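Local coordinates for yuaD protein (Bacillus subtilis, PDB 1ORU) that is of unknown function but has a MOSC domain and may bind molybdenum and pyridoxal phosphate, perhaps in metal-sulfur cluster biosynthesis, at residues Ala52-Phe57 and Asn65-Ser70; Asn78-Lys83 and Pro87-Glu92. All blocks are in the same frame, centred on the assembly; numbering follows the deposited sequence.

Both contacts belong to the MOSC domain and follow one another along the chain: contact 1 closes just as strand 69-73 begins, and that strand runs directly into helix 74-84, which supplies the first half of contact 2. Their centres nevertheless lie 24 Å apart, on opposite sides of the middle of the chain, and their nearest atoms are about 7 Å from each other. The two illustrate different ways of joining loops to a fold. Contact 1 is polar, a stack of two arginines beside a bound sulfate, with the second subunit close by. Contact 2 is mainly apolar and largely buried, a helix packed against the loop that follows it, with one water-mediated link from an exposed asparagine.

Contact 1 of 2, residues Ala52-Phe57 and Asn65-Ser70; sequences AREPMF and NRRQIS
In the MOSC domain, the loop after strand 47-49 meets the loop leading into strand 69-73 beside a bound sulfate, and Arg53 and Arg67 come face to face. Their guanidinium planes are only 7° from parallel and their centres 3.6 Å apart, although the two side chains as a whole cross at about a right angle. The stack is offset: Arg67 NH2 lies over the rim of the Arg53 group, 3.0 Å from Arg53 NE, a meeting of two donors and not a hydrogen bond. In return, Arg53 CD sits over the middle of the other plane, 3.2 Å from Arg67 CZ. Arg53 reaches across as a chain extended from CG to NE, whereas Arg67 bends at chi3 (57°) to lay its flat end against it.

Each arginine also has polar partners of its own, which probably offset the cost of placing like charges together. Arg53 NE forms a salt bridge to the sulfate, probably from the crystallisation liquor. Glu54 OE2 comes 4.1 Å from Arg67 CD, and its negative charge may partly offset that of Arg67, though the charged atoms do not touch; it makes a salt bridge with Lys48 NZ, while Glu54 OE1 accepts a hydrogen bond from Gly51 N. The whole is a parallel-displaced arginine-arginine stack, with Asp130 O and Asn129 OD1 accepting hydrogen bonds from Arg53 NH1 and Arg67 NH2.

Contact 2 of 2, residues Asn78-Lys83 and Pro87-Glu92; sequences NEIALK and PRILPE
Asn78 opens the contact between helix 74-84 and the loop that follows it and passes across its side, a helix-loop packing within the MOSC domain. Its amide does not touch the loop directly. Instead a water accepts a weak hydrogen bond from Asn78 ND2 (2.7 Å) and an ordinary one from Ile89 N (2.9 Å), linking the exposed side chain of the helix to the loop backbone.

Two residues further on, Ile80 turns its branch methyl to the loop, with CG2 lying 4.2 Å from Ile89 CG1. Beyond the helix, Ile80 also packs on Ala157 and Ile160, so this patch continues into the loop after helix 149-156.

Ala81 lets the two backbones draw near, its CA being 5.3 Å from Arg88 CA. The small methyl CB rests 4.1 Å from that same Arg88 CA, while Arg88 CB points away from the helix and Arg88 O accepts a hydrogen bond from Tyr143 OH. Ile89 has CG1 beside its backbone N and anti to the carbonyl carbon (chi1 -67°), which lays that methylene against the helix, where Ile89 CG1 meets Ala81 CA at 3.7 Å and Ala81 CB at 3.8 Å.

Contact 1 of 2, residues Ala52-Phe57 and Asn65-Ser70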
loop_
_atom_site.group_PDB
_atom_site.type_symbol
_atom_site.label_atom_id
_atom_site.label_comp_id
_atom_site.label_asym_id
_atom_site.label_seq_id
_atom_site.Cartn_x
_atom_site.Cartn_y
_atom_site.Cartn_z
ATOM N N ALA A 52 0.396 15.396 -9.717
ATOM C CA ALA A 52 1.830 15.230 -9.891
ATOM C C ALA A 52 2.393 14.027 -9.133
ATOM O O ALA A 52 3.429 13.481 -9.512
ATOM C CB ALA A 52 2.548 16.503 -9.459
ATOM N N ARG A 53 1.716 13.614 -8.065
ATOM C CA ARG A 53 2.180 12.475 -7.278
ATOM C C ARG A 53 1.892 11.145 -7.965
ATOM O O ARG A 53 2.543 10.141 -7.679
ATOM C CB ARG A 53 1.541 12.493 -5.892
ATOM C CG ARG A 53 2.004 13.653 -5.033
ATOM C CD ARG A 53 1.287 13.658 -3.706
ATOM N NE ARG A 53 1.685 14.785 -2.866
ATOM C CZ ARG A 53 2.892 14.927 -2.332
ATOM N NH1 ARG A 53 3.833 14.014 -2.547
ATOM N NH2 ARG A 53 3.159 15.983 -1.577
ATOM N N GLU A 54 0.915 11.139 -8.866
ATOM C CA GLU A 54 0.564 9.928 -9.604
ATOM C C GLU A 54 0.693 10.257 -11.091
ATOM O O GLU A 54 -0.299 10.300 -11.814
ATOM C CB GLU A 54 -0.873 9.497 -9.287
ATOM C CG GLU A 54 -1.203 9.386 -7.803
ATOM C CD GLU A 54 -1.644 10.709 -7.189
ATOM O OE1 GLU A 54 -1.859 11.685 -7.941
ATOM O OE2 GLU A 54 -1.792 10.770 -5.950
ATOM N N PRO A 55 1.932 10.482 -11.563
ATOM C CA PRO A 55 2.237 10.822 -12.955
ATOM C C PRO A 55 1.862 9.805 -14.033
ATOM O O PRO A 55 1.819 10.155 -15.210
ATOM C CB PRO A 55 3.737 11.102 -12.916
ATOM C CG PRO A 55 4.218 10.151 -11.885
ATOM C CD PRO A 55 3.177 10.303 -10.792
HETATM N N MSE A 56 1.589 8.562 -13.646
HETATM C CA MSE A 56 1.217 7.542 -14.629
HETATM C C MSE A 56 -0.240 7.676 -15.070
HETATM O O MSE A 56 -0.699 6.963 -15.966
HETATM C CB MSE A 56 1.462 6.131 -14.076
HETATM C CG MSE A 56 0.617 5.743 -12.874
HETATM SE SE MSE A 56 1.196 6.532 -11.192
HETATM C CE MSE A 56 2.969 5.783 -11.127
ATOM N N PHE A 57 -0.970 8.582 -14.430
ATOM C CA PHE A 57 -2.367 8.822 -14.772
ATOM C C PHE A 57 -2.493 10.231 -15.325
ATOM O O PHE A 57 -1.680 11.099 -15.015
ATOM C CB PHE A 57 -3.258 8.713 -13.533
ATOM C CG PHE A 57 -3.254 7.356 -12.902
ATOM C CD1 PHE A 57 -3.916 6.292 -13.508
ATOM C CD2 PHE A 57 -2.581 7.137 -11.704
ATOM C CE1 PHE A 57 -3.909 5.028 -12.929
ATOM C CE2 PHE A 57 -2.566 5.874 -11.112
ATOM C CZ PHE A 57 -3.234 4.816 -11.727
ATOM N N ASN A 65 -8.047 6.570 -3.410
ATOM C CA ASN A 65 -7.357 7.501 -2.519
ATOM C C ASN A 65 -6.420 6.778 -1.554
ATOM O O ASN A 65 -6.817 6.326 -0.479
ATOM C CB ASN A 65 -8.370 8.344 -1.745
ATOM C CG ASN A 65 -7.707 9.305 -0.772
ATOM O OD1 ASN A 65 -6.543 9.671 -0.938
ATOM N ND2 ASN A 65 -8.451 9.724 0.242
ATOM N N ARG A 66 -5.164 6.696 -1.960
ATOM C CA ARG A 66 -4.112 6.032 -1.209
ATOM C C ARG A 66 -3.524 6.906 -0.096
ATOM O O ARG A 66 -3.019 6.401 0.905
ATOM C CB ARG A 66 -3.016 5.648 -2.193
ATOM C CG ARG A 66 -1.838 4.950 -1.604
ATOM C CD ARG A 66 -0.698 4.953 -2.601
ATOM N NE ARG A 66 0.350 4.033 -2.186
ATOM C CZ ARG A 66 1.636 4.176 -2.482
ATOM N NH1 ARG A 66 2.038 5.218 -3.197
ATOM N NH2 ARG A 66 2.513 3.270 -2.069
ATOM N N ARG A 67 -3.589 8.220 -0.279
ATOM C CA ARG A 67 -3.044 9.162 0.692
ATOM C C ARG A 67 -4.142 9.706 1.609
ATOM O O ARG A 67 -4.487 10.890 1.559
ATOM C CB ARG A 67 -2.347 10.300 -0.061
ATOM C CG ARG A 67 -1.168 9.826 -0.920
ATOM C CD ARG A 67 -0.760 10.877 -1.951
ATOM N NE ARG A 67 -0.425 12.144 -1.312
ATOM C CZ ARG A 67 0.756 12.427 -0.769
ATOM N NH1 ARG A 67 1.736 11.534 -0.796
ATOM N NH2 ARG A 67 0.942 13.595 -0.166
ATOM N N GLN A 68 -4.680 8.832 2.454
ATOM C CA GLN A 68 -5.758 9.198 3.371
ATOM C C GLN A 68 -5.314 9.932 4.627
ATOM O O GLN A 68 -5.998 10.842 5.084
ATOM C CB GLN A 68 -6.536 7.945 3.774
ATOM C CG GLN A 68 -7.322 7.337 2.631
ATOM C CD GLN A 68 -7.872 5.965 2.965
ATOM O OE1 GLN A 68 -8.099 5.643 4.129
ATOM N NE2 GLN A 68 -8.104 5.154 1.940
ATOM N N ILE A 69 -4.175 9.534 5.184
ATOM C CA ILE A 69 -3.666 10.149 6.407
ATOM C C ILE A 69 -2.190 10.484 6.243
ATOM O O ILE A 69 -1.409 9.663 5.766
ATOM C CB ILE A 69 -3.811 9.187 7.618
ATOM C CG1 ILE A 69 -5.279 8.791 7.814
ATOM C CG2 ILE A 69 -3.273 9.852 8.882
ATOM C CD1 ILE A 69 -6.181 9.934 8.268
ATOM N N SER A 70 -1.814 11.694 6.639
ATOM C CA SER A 70 -0.431 12.131 6.535
ATOM C C SER A 70 0.190 12.186 7.922
ATOM O O SER A 70 -0.396 12.757 8.843
ATOM C CB SER A 70 -0.372 13.513 5.884
ATOM O OG SER A 70 0.960 13.977 5.814
#

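Contact 2 of 2, residues Asn78-Lys83 and Pro87-Glu92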
loop_
_atom_site.group_PDB
_atom_site.type_symbol
_atom_site.label_atom_id
_atom_site.label_comp_id
_atom_site.label_asym_id
_atom_site.label_seq_id
_atom_site.Cartn_x
_atom_site.Cartn_y
_atom_site.Cartn_z
ATOM N N ASN A 78 12.128 18.689 13.219
ATOM C CA ASN A 78 13.203 19.478 13.817
ATOM C C ASN A 78 14.429 19.357 12.923
ATOM O O ASN A 78 15.200 20.313 12.757
ATOM C CB ASN A 78 13.541 18.959 15.219
ATOM C CG ASN A 78 12.475 19.303 16.245
ATOM O OD1 ASN A 78 12.525 18.841 17.388
ATOM N ND2 ASN A 78 11.507 20.121 15.846
ATOM N N GLU A 79 14.602 18.176 12.342
ATOM C CA GLU A 79 15.729 17.921 11.460
ATOM C C GLU A 79 15.627 18.812 10.227
ATOM O O GLU A 79 16.623 19.389 9.790
ATOM C CB GLU A 79 15.752 16.451 11.044
ATOM C CG GLU A 79 17.143 15.930 10.748
ATOM C CD GLU A 79 17.146 14.472 10.336
ATOM O OE1 GLU A 79 16.369 13.683 10.920
ATOM O OE2 GLU A 79 17.937 14.115 9.435
ATOM N N ILE A 80 14.425 18.926 9.671
ATOM C CA ILE A 80 14.210 19.770 8.504
ATOM C C ILE A 80 14.533 21.217 8.889
ATOM O O ILE A 80 15.240 21.917 8.158
ATOM C CB ILE A 80 12.739 19.691 8.006
ATOM C CG1 ILE A 80 12.437 18.283 7.481
ATOM C CG2 ILE A 80 12.497 20.728 6.913
ATOM C CD1 ILE A 80 10.979 18.078 7.049
ATOM N N ALA A 81 14.021 21.653 10.040
ATOM C CA ALA A 81 14.249 23.017 10.518
ATOM C C ALA A 81 15.737 23.345 10.542
ATOM O O ALA A 81 16.160 24.379 10.024
ATOM C CB ALA A 81 13.650 23.202 11.914
ATOM N N LEU A 82 16.530 22.461 11.138
ATOM C CA LEU A 82 17.969 22.673 11.210
ATOM C C LEU A 82 18.603 22.788 9.830
ATOM O O LEU A 82 19.391 23.698 9.577
ATOM C CB LEU A 82 18.644 21.536 11.980
ATOM C CG LEU A 82 18.828 21.737 13.484
ATOM C CD1 LEU A 82 17.482 21.922 14.164
ATOM C CD2 LEU A 82 19.560 20.535 14.052
ATOM N N LYS A 83 18.256 21.866 8.939
ATOM C CA LYS A 83 18.813 21.874 7.593
ATOM C C LYS A 83 18.425 23.128 6.811
ATOM O O LYS A 83 19.184 23.596 5.966
ATOM C CB LYS A 83 18.378 20.612 6.841
ATOM C CG LYS A 83 18.911 19.326 7.471
ATOM C CD LYS A 83 18.352 18.070 6.811
ATOM C CE LYS A 83 18.818 17.914 5.374
ATOM N NZ LYS A 83 18.211 16.705 4.722
ATOM N N PRO A 87 14.117 28.392 12.864
ATOM C CA PRO A 87 13.840 28.001 14.249
ATOM C C PRO A 87 12.877 26.837 14.454
ATOM O O PRO A 87 13.047 26.051 15.386
ATOM C CB PRO A 87 13.330 29.297 14.875
ATOM C CG PRO A 87 12.665 29.973 13.740
ATOM C CD PRO A 87 13.638 29.761 12.609
ATOM N N ARG A 88 11.868 26.718 13.597
ATOM C CA ARG A 88 10.914 25.628 13.751
ATOM C C ARG A 88 10.076 25.341 12.513
ATOM O O ARG A 88 9.881 26.203 11.658
ATOM C CB ARG A 88 9.980 25.917 14.929
ATOM C CG ARG A 88 9.218 27.223 14.798
ATOM C CD ARG A 88 8.199 27.403 15.916
ATOM N NE ARG A 88 7.505 28.685 15.812
ATOM C CZ ARG A 88 6.508 29.067 16.603
ATOM N NH1 ARG A 88 6.077 28.264 17.566
ATOM N NH2 ARG A 88 5.944 30.255 16.436
ATOM N N ILE A 89 9.588 24.105 12.436
ATOM C CA ILE A 89 8.735 23.651 11.345
ATOM C C ILE A 89 7.533 22.985 12.014
ATOM O O ILE A 89 7.679 21.954 12.662
ATOM C CB ILE A 89 9.453 22.605 10.458
ATOM C CG1 ILE A 89 10.612 23.258 9.702
ATOM C CG2 ILE A 89 8.469 21.985 9.483
ATOM C CD1 ILE A 89 10.178 24.311 8.704
ATOM N N LEU A 90 6.353 23.577 11.864
ATOM C CA LEU A 90 5.147 23.025 12.479
ATOM C C LEU A 90 4.460 21.997 11.589
ATOM O O LEU A 90 4.352 22.185 10.378
ATOM C CB LEU A 90 4.161 24.148 12.805
ATOM C CG LEU A 90 4.681 25.242 13.743
ATOM C CD1 LEU A 90 3.567 26.248 14.005
ATOM C CD2 LEU A 90 5.168 24.625 15.042
ATOM N N PRO A 91 3.982 20.890 12.185
ATOM C CA PRO A 91 3.304 19.854 11.400
ATOM C C PRO A 91 2.163 20.427 10.556
ATOM O O PRO A 91 1.910 19.959 9.443
ATOM C CB PRO A 91 2.803 18.883 12.474
ATOM C CG PRO A 91 3.891 18.966 13.514
ATOM C CD PRO A 91 4.136 20.470 13.590
ATOM N N GLU A 92 1.487 21.444 11.092
ATOM C CA GLU A 92 0.367 22.082 10.400
ATOM C C GLU A 92 0.764 22.625 9.033
ATOM O O GLU A 92 0.013 22.512 8.059
ATOM C CB GLU A 92 -0.203 23.232 11.238
ATOM C CG GLU A 92 -0.812 22.807 12.562
ATOM C CD GLU A 92 0.130 22.999 13.738
ATOM O OE1 GLU A 92 1.300 22.571 13.649
ATOM O OE2 GLU A 92 -0.311 23.568 14.760
HETATM O O HOH W 1 10.566 22.186 14.414
#